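Local coordinates for protein inositol monophosphatase (Staphylococcus aureus, PDB 5J16) that probably hydrolyses myo-inositol monophosphates to inositol and phosphate in a metal-dependent active site, at residues V87-P92 / G111-G116; L71-H76 / Q213-A218; S153-S158 / R252-E257. All coordinates share one frame; numbering follows the deposited sequence.

Contact 1: residues V87-P92 / G111-G116. With CA (calcium ion), chain E; CA (calcium ion), chain F; IPD (D-myo-inositol-1-phosphate), chain G.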
# COMPACT_ATOMS: atom_id res chain seq x y z
N VAL A 87 20.33 16.08 -18.52
CA VAL A 87 20.25 16.00 -17.07
C VAL A 87 19.57 14.69 -16.67
O VAL A 87 18.52 14.33 -17.21
CB VAL A 87 19.53 17.24 -16.52
CG1 VAL A 87 19.36 17.15 -15.02
CG2 VAL A 87 20.32 18.48 -16.92
N TRP A 88 20.25 13.97 -15.79
CA TRP A 88 19.79 12.74 -15.18
C TRP A 88 19.32 13.06 -13.76
O TRP A 88 20.10 13.56 -12.94
CB TRP A 88 20.93 11.72 -15.05
CG TRP A 88 21.50 11.24 -16.33
CD1 TRP A 88 22.23 11.97 -17.22
CD2 TRP A 88 21.43 9.90 -16.88
NE1 TRP A 88 22.60 11.19 -18.29
CE2 TRP A 88 22.13 9.92 -18.12
CE3 TRP A 88 20.83 8.70 -16.45
CZ2 TRP A 88 22.28 8.79 -18.93
CZ3 TRP A 88 20.95 7.58 -17.28
CH2 TRP A 88 21.69 7.64 -18.50
N VAL A 89 18.08 12.76 -13.47
CA VAL A 89 17.52 13.09 -12.15
C VAL A 89 17.16 11.78 -11.47
O VAL A 89 16.24 11.10 -11.84
CB VAL A 89 16.49 14.29 -12.19
CG1 VAL A 89 15.99 14.64 -13.58
CG2 VAL A 89 15.40 14.20 -11.18
N VAL A 90 18.01 11.41 -10.51
CA VAL A 90 18.01 10.10 -9.92
C VAL A 90 17.72 10.09 -8.44
O VAL A 90 18.19 10.90 -7.67
CB VAL A 90 19.24 9.20 -10.35
CG1 VAL A 90 20.08 9.79 -11.48
CG2 VAL A 90 20.08 8.66 -9.19
N ASP A 91 16.88 9.14 -8.08
CA ASP A 91 16.64 8.74 -6.71
C ASP A 91 17.10 7.30 -6.74
O ASP A 91 16.49 6.48 -7.40
CB ASP A 91 15.15 8.85 -6.37
CG ASP A 91 14.88 8.78 -4.89
OD1 ASP A 91 15.77 8.34 -4.14
OD2 ASP A 91 13.75 9.16 -4.49
N PRO A 92 18.22 7.01 -6.08
CA PRO A 92 18.75 5.63 -6.09
C PRO A 92 17.90 4.62 -5.30
O PRO A 92 17.88 3.47 -5.69
CB PRO A 92 20.13 5.79 -5.46
CG PRO A 92 20.01 7.01 -4.61
CD PRO A 92 19.15 7.95 -5.42
N GLY A 111 15.06 9.87 -14.48
CA GLY A 111 14.45 10.70 -15.51
C GLY A 111 15.56 11.43 -16.22
O GLY A 111 16.44 12.08 -15.58
N ILE A 112 15.54 11.29 -17.54
CA ILE A 112 16.46 12.01 -18.43
C ILE A 112 15.72 13.10 -19.18
O ILE A 112 14.72 12.86 -19.85
CB ILE A 112 17.11 11.06 -19.43
CG1 ILE A 112 17.90 10.00 -18.65
CG2 ILE A 112 18.01 11.81 -20.41
CD1 ILE A 112 18.26 8.80 -19.50
N TYR A 113 16.22 14.31 -19.00
CA TYR A 113 15.75 15.50 -19.68
C TYR A 113 16.89 15.97 -20.55
O TYR A 113 18.07 15.77 -20.20
CB TYR A 113 15.41 16.59 -18.68
CG TYR A 113 14.08 16.40 -18.00
CD1 TYR A 113 13.11 17.38 -18.10
CD2 TYR A 113 13.79 15.25 -17.25
CE1 TYR A 113 11.90 17.23 -17.48
CE2 TYR A 113 12.56 15.09 -16.64
CZ TYR A 113 11.63 16.10 -16.76
OH TYR A 113 10.42 16.01 -16.17
N ILE A 114 16.53 16.55 -21.67
CA ILE A 114 17.46 17.14 -22.59
C ILE A 114 16.97 18.54 -22.91
O ILE A 114 15.84 18.71 -23.45
CB ILE A 114 17.57 16.33 -23.90
CG1 ILE A 114 17.98 14.87 -23.62
CG2 ILE A 114 18.62 16.97 -24.82
CD1 ILE A 114 17.76 13.92 -24.77
N ASP A 115 17.82 19.52 -22.58
CA ASP A 115 17.57 20.94 -22.88
C ASP A 115 16.30 21.33 -22.16
O ASP A 115 15.40 21.91 -22.77
CB ASP A 115 17.44 21.23 -24.40
CG ASP A 115 18.72 20.95 -25.19
OD1 ASP A 115 19.85 21.07 -24.64
OD2 ASP A 115 18.60 20.61 -26.40
N GLY A 116 16.22 20.96 -20.88
CA GLY A 116 15.02 21.11 -20.06
C GLY A 116 13.74 20.36 -20.46
O GLY A 116 12.71 20.61 -19.89
CA CA E . 12.63 9.61 -2.63
CA CA F . 16.16 8.12 -1.75
C1 IPD G . 10.28 9.39 0.12
C2 IPD G . 9.27 8.45 -0.50
C3 IPD G . 7.99 8.53 0.39
C4 IPD G . 7.38 9.93 0.36
C5 IPD G . 8.38 10.99 0.82
C6 IPD G . 9.75 10.86 0.04
P1 IPD G . 12.83 8.44 0.14
O1 IPD G . 11.56 9.30 -0.50
O2 IPD G . 8.98 8.82 -1.88
O3 IPD G . 7.01 7.60 0.02
O4 IPD G . 6.33 9.98 1.29
O5 IPD G . 7.75 12.26 0.58
O6 IPD G . 10.71 11.70 0.63
O7 IPD G . 13.48 9.04 1.36
O8 IPD G . 12.24 6.95 0.46
O9 IPD G . 13.84 8.28 -1.15
O HOH W 1 13.68 11.65 -1.88
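Ile112 lies alongside Trp88, the two side chains pointing the same way from neighbouring antiparallel strands. With CG1 anti to the carbonyl carbon (chi1 -60°), the isoleucine carries CD1 over one face of the indole, 3.8 Å from the centroid of its six-membered ring and 14° off the ring normal, a CH-pi contact. Helix 10-31 packs against this pair through Ala15, and Trp88 NE1 is hydrogen-bonded to His68. Trp88 and Ile112 form a non-hydrogen-bonded pair; the pairs flanking it carry the backbone bonds. Val87 N gives a nearly straight bond to Tyr113 O (2.8 Å), and Tyr113 N returns one to Val87 O. Val89 N bonds to Gly111 O (2.8 Å) and Gly111 N bonds back to Val89 O, while Val89 CG1 rests 3.3 Å from Gly111 O. The two strands, 86-91 and 107-114, are neighbours in the large mixed sheet of the inositol monophosphatase fold, and the first runs toward the metal site, where Asp91 bridges two calcium ions, OD2 at 2.2 Å from one and OD1 at 2.4 Å from the other; both also bind O9 of the inositol phosphate. Helix 214-225 packs on Val89 through Trp215 and Ala218.

Contact 2: residues L71-H76 / Q213-A218. With CA (calcium ion), chain E; CA (calcium ion), chain F.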
# COMPACT_ATOMS: atom_id res chain seq x y z
N LEU A 71 21.40 15.19 -11.30
CA LEU A 71 20.68 15.76 -10.15
C LEU A 71 20.26 14.61 -9.26
O LEU A 71 19.35 13.87 -9.61
CB LEU A 71 19.45 16.54 -10.62
CG LEU A 71 18.56 17.23 -9.59
CD1 LEU A 71 19.31 18.15 -8.62
CD2 LEU A 71 17.51 18.02 -10.34
N GLY A 72 20.93 14.46 -8.12
CA GLY A 72 20.68 13.35 -7.20
C GLY A 72 20.31 13.79 -5.80
O GLY A 72 20.69 14.89 -5.38
N GLU A 73 19.60 12.93 -5.07
CA GLU A 73 19.17 13.28 -3.71
C GLU A 73 20.31 13.25 -2.73
O GLU A 73 20.52 14.23 -2.00
CB GLU A 73 17.96 12.45 -3.23
CG GLU A 73 18.16 11.24 -2.33
CD GLU A 73 17.07 11.18 -1.28
OE1 GLU A 73 16.21 10.28 -1.38
OE2 GLU A 73 17.07 12.05 -0.38
N GLU A 74 21.10 12.17 -2.75
CA GLU A 74 22.26 12.01 -1.86
C GLU A 74 23.50 12.82 -2.33
O GLU A 74 24.64 12.40 -2.13
CB GLU A 74 22.60 10.51 -1.63
CG GLU A 74 22.18 9.96 -0.26
CD GLU A 74 20.68 9.78 -0.10
OE1 GLU A 74 20.05 9.16 -0.99
OE2 GLU A 74 20.13 10.23 0.92
N GLY A 75 23.25 13.96 -2.99
CA GLY A 75 24.19 15.07 -3.02
C GLY A 75 24.96 15.22 -4.30
O GLY A 75 26.19 15.33 -4.28
N HIS A 76 24.26 15.22 -5.43
CA HIS A 76 24.87 15.54 -6.72
C HIS A 76 23.99 16.56 -7.42
O HIS A 76 22.78 16.39 -7.50
CB HIS A 76 25.00 14.30 -7.61
CG HIS A 76 26.05 13.34 -7.15
ND1 HIS A 76 25.76 12.21 -6.40
CD2 HIS A 76 27.39 13.31 -7.36
CE1 HIS A 76 26.87 11.54 -6.16
NE2 HIS A 76 27.87 12.19 -6.73
N GLN A 213 10.55 16.07 -4.07
CA GLN A 213 11.69 16.61 -4.81
C GLN A 213 11.67 16.13 -6.29
O GLN A 213 11.01 15.10 -6.61
CB GLN A 213 12.97 16.20 -4.12
CG GLN A 213 13.18 16.81 -2.73
CD GLN A 213 13.51 18.30 -2.72
OE1 GLN A 213 13.15 18.99 -1.78
NE2 GLN A 213 14.17 18.82 -3.77
N PRO A 214 12.36 16.88 -7.20
CA PRO A 214 12.42 16.45 -8.59
C PRO A 214 12.83 14.98 -8.81
O PRO A 214 12.32 14.35 -9.72
CB PRO A 214 13.50 17.36 -9.19
CG PRO A 214 13.51 18.56 -8.35
CD PRO A 214 13.25 18.02 -6.96
N TRP A 215 13.76 14.45 -8.01
CA TRP A 215 14.18 13.02 -8.14
C TRP A 215 13.05 12.01 -7.85
O TRP A 215 13.09 10.87 -8.34
CB TRP A 215 15.45 12.70 -7.35
CG TRP A 215 15.51 13.28 -5.95
CD1 TRP A 215 14.98 12.73 -4.82
CD2 TRP A 215 16.13 14.51 -5.55
NE1 TRP A 215 15.21 13.55 -3.74
CE2 TRP A 215 15.92 14.65 -4.15
CE3 TRP A 215 16.81 15.54 -6.24
CZ2 TRP A 215 16.39 15.77 -3.41
CZ3 TRP A 215 17.27 16.65 -5.53
CH2 TRP A 215 17.06 16.76 -4.12
N ASP A 216 12.07 12.41 -7.06
CA ASP A 216 10.93 11.52 -6.74
C ASP A 216 9.92 11.41 -7.89
O ASP A 216 9.25 10.38 -8.03
CB ASP A 216 10.16 12.01 -5.46
CG ASP A 216 11.01 11.96 -4.17
OD1 ASP A 216 10.90 12.95 -3.35
OD2 ASP A 216 11.75 10.95 -3.96
N PHE A 217 9.77 12.45 -8.70
CA PHE A 217 8.77 12.39 -9.78
C PHE A 217 9.34 12.39 -11.18
O PHE A 217 8.60 12.06 -12.12
CB PHE A 217 7.70 13.49 -9.65
CG PHE A 217 8.23 14.92 -9.62
CD1 PHE A 217 8.54 15.58 -10.81
CD2 PHE A 217 8.34 15.60 -8.44
CE1 PHE A 217 9.02 16.88 -10.80
CE2 PHE A 217 8.80 16.90 -8.42
CZ PHE A 217 9.13 17.54 -9.60
N ALA A 218 10.61 12.79 -11.35
CA ALA A 218 11.15 12.97 -12.68
C ALA A 218 10.94 11.77 -13.60
O ALA A 218 10.48 11.93 -14.73
CB ALA A 218 12.60 13.36 -12.62
CA CA E . 12.63 9.61 -2.63
CA CA F . 16.16 8.12 -1.75
O HOH W 1 13.68 11.65 -1.88
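Trp215 places CG between its backbone N and carbonyl carbon (chi1 43°), which directs the indole across the chain at Gly72 and Glu73, while Leu71, its CG anti to the backbone N (chi1 -179°), extends to the rim of the same ring. Glu73 CB lies over the five-membered ring, modelled too close for the contact to be judged in detail, and the carbonyl oxygen of Gly72 lies over that face too, 3.8 Å from Trp215 CZ3. Leu71 CD1 approaches CZ3 of Trp215 at the ring edge, 4.0 Å away, and the CD2 branch of Leu71 reaches Pro214 CB. Gln213 CB lies over the opposite face, toward its rim, so the indole lies between Glu73 of one segment and Gln213 of its own. Beyond CB the glutamate reaches the calcium ion that Asp91 OD1 binds, with Glu73 OE1 2.2 Å from that ion; Asp216 OD2 binds the calcium ion of Asp91 OD2 at 2.1 Å. A water on this latter ion donates to Glu73 OE1 (2.9 Å) and weakly accepts from Trp215 NE1, tying both segments to the metals. Asp216 is steadied by Gln213 N, which bonds to OD1 on its anti side, 28° out of the carboxylate plane. With Asp91, Asp94 and the carbonyl of Ile93 completing the protein ligands, this is the acidic metal cluster characteristic of the inositol monophosphatase family, whose calcium ions here hold D-myo-inositol-1-phosphate.

Contact 3: residues S153-S158 / R252-E257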
# COMPACT_ATOMS: atom_id res chain seq x y z
N SER A 153 -12.26 9.24 -14.61
CA SER A 153 -13.01 8.69 -13.50
C SER A 153 -13.52 9.88 -12.72
O SER A 153 -12.95 10.96 -12.80
CB SER A 153 -12.08 7.86 -12.59
OG SER A 153 -11.13 8.69 -11.91
N ASN A 154 -14.57 9.65 -11.94
CA ASN A 154 -15.04 10.63 -10.94
C ASN A 154 -14.46 10.34 -9.60
O ASN A 154 -14.15 9.20 -9.28
CB ASN A 154 -16.56 10.58 -10.84
CG ASN A 154 -17.20 10.99 -12.14
OD1 ASN A 154 -17.05 12.14 -12.59
ND2 ASN A 154 -17.85 10.03 -12.80
N LEU A 155 -14.35 11.37 -8.78
CA LEU A 155 -13.74 11.18 -7.47
C LEU A 155 -14.46 10.12 -6.64
O LEU A 155 -13.79 9.25 -6.06
CB LEU A 155 -13.63 12.49 -6.69
CG LEU A 155 -12.89 12.43 -5.37
CD1 LEU A 155 -11.45 11.92 -5.56
CD2 LEU A 155 -12.92 13.82 -4.74
N ARG A 156 -15.80 10.15 -6.65
CA ARG A 156 -16.62 9.27 -5.83
C ARG A 156 -16.48 7.79 -6.25
O ARG A 156 -16.86 6.93 -5.48
CB ARG A 156 -18.09 9.75 -5.79
N GLN A 157 -15.92 7.48 -7.42
CA GLN A 157 -15.59 6.08 -7.78
C GLN A 157 -14.07 5.85 -7.98
O GLN A 157 -13.66 5.03 -8.79
CB GLN A 157 -16.45 5.58 -8.98
CG GLN A 157 -17.73 4.79 -8.62
CD GLN A 157 -17.56 3.57 -7.63
OE1 GLN A 157 -18.42 3.33 -6.76
NE2 GLN A 157 -16.46 2.82 -7.76
N SER A 158 -13.25 6.57 -7.20
CA SER A 158 -11.80 6.58 -7.39
C SER A 158 -11.09 6.19 -6.07
O SER A 158 -11.45 6.65 -5.01
CB SER A 158 -11.32 7.99 -7.82
OG SER A 158 -11.65 8.32 -9.15
N ARG A 252 -7.16 12.73 -16.39
CA ARG A 252 -7.51 14.14 -16.64
C ARG A 252 -8.79 14.53 -15.94
O ARG A 252 -8.83 15.55 -15.25
CB ARG A 252 -7.63 14.38 -18.14
CG ARG A 252 -6.29 14.39 -18.81
CD ARG A 252 -6.32 14.57 -20.32
NE ARG A 252 -4.94 14.47 -20.83
CZ ARG A 252 -4.00 15.43 -20.76
NH1 ARG A 252 -4.25 16.62 -20.23
NH2 ARG A 252 -2.78 15.18 -21.25
N GLY A 253 -9.81 13.67 -16.07
CA GLY A 253 -11.13 13.98 -15.57
C GLY A 253 -11.19 14.16 -14.07
O GLY A 253 -11.79 15.12 -13.57
N LEU A 254 -10.54 13.25 -13.36
CA LEU A 254 -10.43 13.30 -11.92
C LEU A 254 -9.47 14.38 -11.39
O LEU A 254 -9.62 14.85 -10.26
CB LEU A 254 -9.94 11.95 -11.46
CG LEU A 254 -10.45 11.36 -10.16
CD1 LEU A 254 -9.33 10.45 -9.65
CD2 LEU A 254 -10.81 12.35 -9.10
N HIS A 255 -8.46 14.74 -12.19
CA HIS A 255 -7.58 15.89 -11.90
C HIS A 255 -8.39 17.19 -11.88
O HIS A 255 -8.29 17.95 -10.91
CB HIS A 255 -6.42 16.00 -12.94
CG HIS A 255 -5.25 16.81 -12.48
ND1 HIS A 255 -5.27 18.18 -12.42
CD2 HIS A 255 -4.00 16.44 -12.09
CE1 HIS A 255 -4.11 18.63 -11.98
NE2 HIS A 255 -3.31 17.60 -11.79
N GLN A 256 -9.20 17.41 -12.92
CA GLN A 256 -10.10 18.60 -13.04
C GLN A 256 -10.96 18.70 -11.79
O GLN A 256 -11.12 19.79 -11.20
CB GLN A 256 -11.06 18.53 -14.26
CG GLN A 256 -10.43 18.81 -15.63
CD GLN A 256 -11.02 17.96 -16.79
OE1 GLN A 256 -10.28 17.49 -17.67
NE2 GLN A 256 -12.34 17.74 -16.78
N GLU A 257 -11.51 17.54 -11.40
CA GLU A 257 -12.43 17.51 -10.28
C GLU A 257 -11.74 17.78 -8.95
O GLU A 257 -12.28 18.52 -8.14
CB GLU A 257 -13.16 16.17 -10.22
CG GLU A 257 -14.25 16.17 -9.17
CD GLU A 257 -14.86 14.83 -8.96
OE1 GLU A 257 -14.69 13.90 -9.81
OE2 GLU A 257 -15.54 14.73 -7.92
O HOH W 2 -14.88 14.14 -12.73
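Leu254 and Glu257, about one turn apart on a helix, both pack on Leu155. Glu257 extends fully, its CG anti to the backbone N (chi1 -173°), and OE1 accepts from Leu155 N at 2.8 Å, on the syn side but 35° out of the carboxylate plane. The side chain of Leu155 joins in: CB lies 3.2 Å from Glu257 OE2, and CD1 meets Leu254 CD2 at 3.6 Å, the two leucines crossing at about a right angle. The other branch of Leu254, CD1, packs against the hydroxyls of Ser153 and Ser158, 3.2 Å from Ser158 OG. In the second shell these hydroxyls form a relay: Ser153 OG donates to Ser158 OG, which donates to Asn154 O from above the carbonyl plane. Gln157 N approaches Asn154 O from the opposite face, so two bonds grip that oxygen and help shape the short 3-10 turn. Asn251 holds both sides, bonding to Ser153 OG and to Leu254 N at the helix start. The contact fastens the loop leading into strand 159-161 to the first turns of helix 252-263, which follows directly on strand 245-251 of the five-stranded sheet; farther along that helix, Ile258 and Tyr262 also touch Leu155.

Contacts 1 and 2 touch and meet at the metal site, their centres 9 Å apart. Strands 69-72 and 86-91 are neighbours in the large mixed sheet, with Trp88 O and Leu71 N 2.7 Å apart in a probable hydrogen bond, and the two contacts share both calcium ions and the water on one of them. Asp91 OD2 and Asp216 OD2 come within 2.7 Å of each other on the same calcium ion, which probably offsets their charges. Contact 3 stands apart, on the opposite side of the chain's centre, its own centre about 30 Å from that of contact 1 and about 29 Å from that of contact 2. It belongs to the region of the second, five-stranded sheet, away from the bound inositol phosphate.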